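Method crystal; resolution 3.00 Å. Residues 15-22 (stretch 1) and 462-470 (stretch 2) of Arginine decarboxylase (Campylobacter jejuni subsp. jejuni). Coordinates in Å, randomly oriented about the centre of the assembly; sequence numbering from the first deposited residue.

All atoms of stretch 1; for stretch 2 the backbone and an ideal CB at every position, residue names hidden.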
# COMPACT_ATOMS: atom_id res chain seq x y z
N ILE B 15 -30.59 -0.35 -0.88
CA ILE B 15 -31.73 0.21 -0.19
C ILE B 15 -31.91 -0.45 1.18
O ILE B 15 -31.52 -1.60 1.39
CB ILE B 15 -33.02 0.03 -1.01
CG1 ILE B 15 -34.15 0.86 -0.40
CG2 ILE B 15 -33.42 -1.44 -1.02
CD1 ILE B 15 -35.45 0.81 -1.20
N ILE B 16 -32.49 0.30 2.12
CA ILE B 16 -32.72 -0.21 3.46
C ILE B 16 -34.14 -0.75 3.58
O ILE B 16 -35.11 -0.04 3.32
CB ILE B 16 -32.51 0.88 4.52
CG1 ILE B 16 -31.12 1.50 4.38
CG2 ILE B 16 -32.69 0.28 5.90
CD1 ILE B 16 -30.82 2.62 5.38
N LYS B 17 -34.26 -2.01 3.99
CA LYS B 17 -35.57 -2.65 4.12
C LYS B 17 -36.03 -2.75 5.56
O LYS B 17 -36.31 -1.75 6.22
CB LYS B 17 -35.52 -4.05 3.52
CG LYS B 17 -36.84 -4.51 2.93
CD LYS B 17 -37.25 -3.63 1.75
CE LYS B 17 -38.47 -4.19 1.00
NZ LYS B 17 -38.26 -5.59 0.51
N ASN B 18 -36.12 -3.98 6.05
CA ASN B 18 -36.56 -4.20 7.42
C ASN B 18 -35.44 -3.91 8.37
O ASN B 18 -34.96 -4.81 9.06
CB ASN B 18 -37.02 -5.64 7.60
CG ASN B 18 -37.88 -6.10 6.46
OD1 ASN B 18 -38.91 -5.50 6.17
ND2 ASN B 18 -37.45 -7.18 5.80
N GLY B 19 -35.01 -2.66 8.41
CA GLY B 19 -33.92 -2.28 9.30
C GLY B 19 -32.59 -2.89 8.86
O GLY B 19 -31.64 -2.93 9.63
N LYS B 20 -32.53 -3.36 7.62
CA LYS B 20 -31.31 -3.96 7.11
C LYS B 20 -31.04 -3.56 5.66
O LYS B 20 -31.96 -3.47 4.85
CB LYS B 20 -31.40 -5.48 7.22
CG LYS B 20 -32.71 -6.04 6.72
CD LYS B 20 -32.76 -7.56 6.82
CE LYS B 20 -32.70 -8.06 8.26
NZ LYS B 20 -32.83 -9.55 8.28
N VAL B 21 -29.77 -3.31 5.33
CA VAL B 21 -29.40 -2.93 3.98
C VAL B 21 -29.48 -4.14 3.03
O VAL B 21 -29.06 -5.24 3.38
CB VAL B 21 -27.98 -2.31 3.96
CG1 VAL B 21 -27.00 -3.25 4.62
CG2 VAL B 21 -27.54 -2.01 2.54
N CYS B 22 -30.05 -3.91 1.83
CA CYS B 22 -30.21 -4.94 0.80
C CYS B 22 -29.81 -4.44 -0.58
O CYS B 22 -29.54 -3.26 -0.79
CB CYS B 22 -31.67 -5.39 0.67
SG CYS B 22 -32.63 -5.29 2.16
N UNK B 462 -19.27 3.46 5.30
CA UNK B 462 -19.37 2.41 6.31
C UNK B 462 -20.72 2.44 7.02
O UNK B 462 -21.11 3.47 7.55
CB UNK B 462 -18.24 2.55 7.33
N UNK B 463 -21.43 1.31 7.03
CA UNK B 463 -22.73 1.24 7.71
C UNK B 463 -23.04 -0.19 8.14
O UNK B 463 -22.65 -1.14 7.46
CB UNK B 463 -23.84 1.77 6.80
N UNK B 464 -23.74 -0.36 9.27
CA UNK B 464 -24.09 -1.69 9.77
C UNK B 464 -24.98 -2.41 8.77
O UNK B 464 -25.68 -1.77 7.99
CB UNK B 464 -24.79 -1.59 11.13
N UNK B 465 -24.98 -3.73 8.81
CA UNK B 465 -25.80 -4.49 7.89
C UNK B 465 -27.26 -4.60 8.28
O UNK B 465 -28.12 -4.88 7.44
CB UNK B 465 -25.22 -5.90 7.74
N UNK B 466 -27.54 -4.36 9.55
CA UNK B 466 -28.90 -4.45 10.06
C UNK B 466 -29.06 -3.52 11.25
O UNK B 466 -28.15 -2.75 11.58
CB UNK B 466 -29.24 -5.89 10.45
N UNK B 467 -30.22 -3.60 11.89
CA UNK B 467 -30.53 -2.78 13.05
C UNK B 467 -30.62 -1.31 12.62
O UNK B 467 -30.39 -0.40 13.42
CB UNK B 467 -29.48 -2.97 14.14
N UNK B 468 -30.99 -1.09 11.36
CA UNK B 468 -31.11 0.25 10.79
C UNK B 468 -32.41 0.95 11.15
O UNK B 468 -32.49 2.19 11.08
CB UNK B 468 -30.99 0.17 9.27
N UNK B 469 -33.41 0.16 11.52
CA UNK B 469 -34.71 0.70 11.91
C UNK B 469 -34.57 1.42 13.27
O UNK B 469 -35.45 2.17 13.68
CB UNK B 469 -35.76 -0.41 11.98
N UNK B 470 -33.44 1.19 13.93
CA UNK B 470 -33.13 1.80 15.22
C UNK B 470 -32.12 2.92 15.03
O UNK B 470 -31.31 2.89 14.11
CB UNK B 470 -32.60 0.76 16.20

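Stretch 1 is a hairpin: Ile-15 N donates to Cys-22 O at 3.1 Å and Cys-22 N to Ile-15 O at 2.8 Å, and Lys-17 N bonds Lys-20 O at 2.9 Å. The hairpin offers stretch 2 the carbonyl of Gly-19 at its turn, and from its strands the amide of Val-21 and the apolar side chains of Ile-16 and Val-21.

Position 462 is extended (phi/psi -131/126), and its ideal CB has no atom of stretch 1 within 5.5 Å. Stretch 1 leaves the choice open; Ile-462 is deposited and makes no contact.

At 463 the CA-to-CB bond points toward stretch 1, but again nothing lies within 5.5 Å of the CB. A long, flexible apolar side chain such as methionine is needed to touch both Ile-16 and Val-21; leucine could at best approach Val-21. The residue is Met-463, as selenomethionine; its CE lies 4.1 Å from Ile-16 CD1 and 4.0 Å from Val-21 CB.

Position 464 points sideways. Its phi of -63° would admit proline, among many others, and Pro-464 is found.

At 465 the backbone does the polar work: its O accepts from Val-21 N (3.1 Å, 141°). The sideways CB sits 4.5 Å from Val-21 CG1, which suits a medium apolar side chain. Leu-465 brings CG to 4.4 Å from Val-21 CG1.

The CB of 466 points sideways, 3.9 Å from both Gly-19 O and Lys-20 CB. Many residues fit if they turn outward. Asp-466 does so, its end leading away; its CA makes a CA-H...O contact with Gly-19 O at 3.2 Å.

Position 467 has phi/psi 66/28, which favours glycine, asparagine or aspartate, but its CB points away into space free of stretch 1, so a long chain also fits. Arg-467 is deposited. Its N is 2.8 Å from Gly-19 O, yet the poor angle rules out a hydrogen bond.

Position 468 N instead donates to Gly-19 O (2.6 Å, 168°). Its CB points toward stretch 1, tight against Gly-19 O at 3.2 Å and 3.8 Å from Ile-16 CG2; leucine, isoleucine or methionine would suit. Leu-468, with chi1 m and chi2 t, places CD1 3.5 Å from Ile-16 CG2 and 4.1 Å from Val-21 CB.

At 469 the CB points sideways, 3.8 Å from Gly-19 CA, where small or polar residues would fit. Asp-469 is deposited. An ideal CB on Gly-19 would fall 2.6 Å from Asp-469 OD1, a clash; the glycine also has positive phi (69°).

Position 470 meets nothing within 5.5 Å of its CB, leaving the choice open; Glu-470 makes no contact.

Stretch 2, residues 462-470: IMPLDRLDE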
# COMPACT_ATOMS: atom_id res chain seq x y z
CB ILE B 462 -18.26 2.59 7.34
CG1 ILE B 462 -16.91 2.47 6.65
CG2 ILE B 462 -18.41 1.58 8.45
CD1 ILE B 462 -15.73 2.84 7.51
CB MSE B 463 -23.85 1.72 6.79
CG MSE B 463 -24.17 0.73 5.69
SE MSE B 463 -25.66 1.31 4.62
CE MSE B 463 -27.07 1.03 5.91
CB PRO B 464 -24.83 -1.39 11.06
CG PRO B 464 -24.22 -0.09 11.49
CD PRO B 464 -24.18 0.68 10.22
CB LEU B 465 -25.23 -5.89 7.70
CG LEU B 465 -24.21 -6.02 6.56
CD1 LEU B 465 -23.03 -5.09 6.83
CD2 LEU B 465 -23.76 -7.47 6.45
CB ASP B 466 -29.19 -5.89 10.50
CG ASP B 466 -28.42 -6.30 11.74
OD1 ASP B 466 -28.56 -7.46 12.19
OD2 ASP B 466 -27.66 -5.46 12.28
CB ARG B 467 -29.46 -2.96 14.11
CG ARG B 467 -29.99 -2.96 15.53
CD ARG B 467 -28.85 -3.10 16.52
NE ARG B 467 -28.13 -4.35 16.31
CZ ARG B 467 -28.34 -5.46 17.00
NH1 ARG B 467 -27.63 -6.55 16.73
NH2 ARG B 467 -29.25 -5.48 17.98
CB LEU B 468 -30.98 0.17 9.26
CG LEU B 468 -29.59 -0.27 8.80
CD1 LEU B 468 -29.62 -0.65 7.32
CD2 LEU B 468 -28.60 0.86 9.07
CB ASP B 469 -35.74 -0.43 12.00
CG ASP B 469 -35.25 -1.61 12.84
OD1 ASP B 469 -35.85 -2.70 12.75
OD2 ASP B 469 -34.26 -1.45 13.60
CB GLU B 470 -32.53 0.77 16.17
CG GLU B 470 -33.46 -0.37 16.50
CD GLU B 470 -32.73 -1.54 17.14
OE1 GLU B 470 -32.00 -1.32 18.13
OE2 GLU B 470 -32.90 -2.68 16.63
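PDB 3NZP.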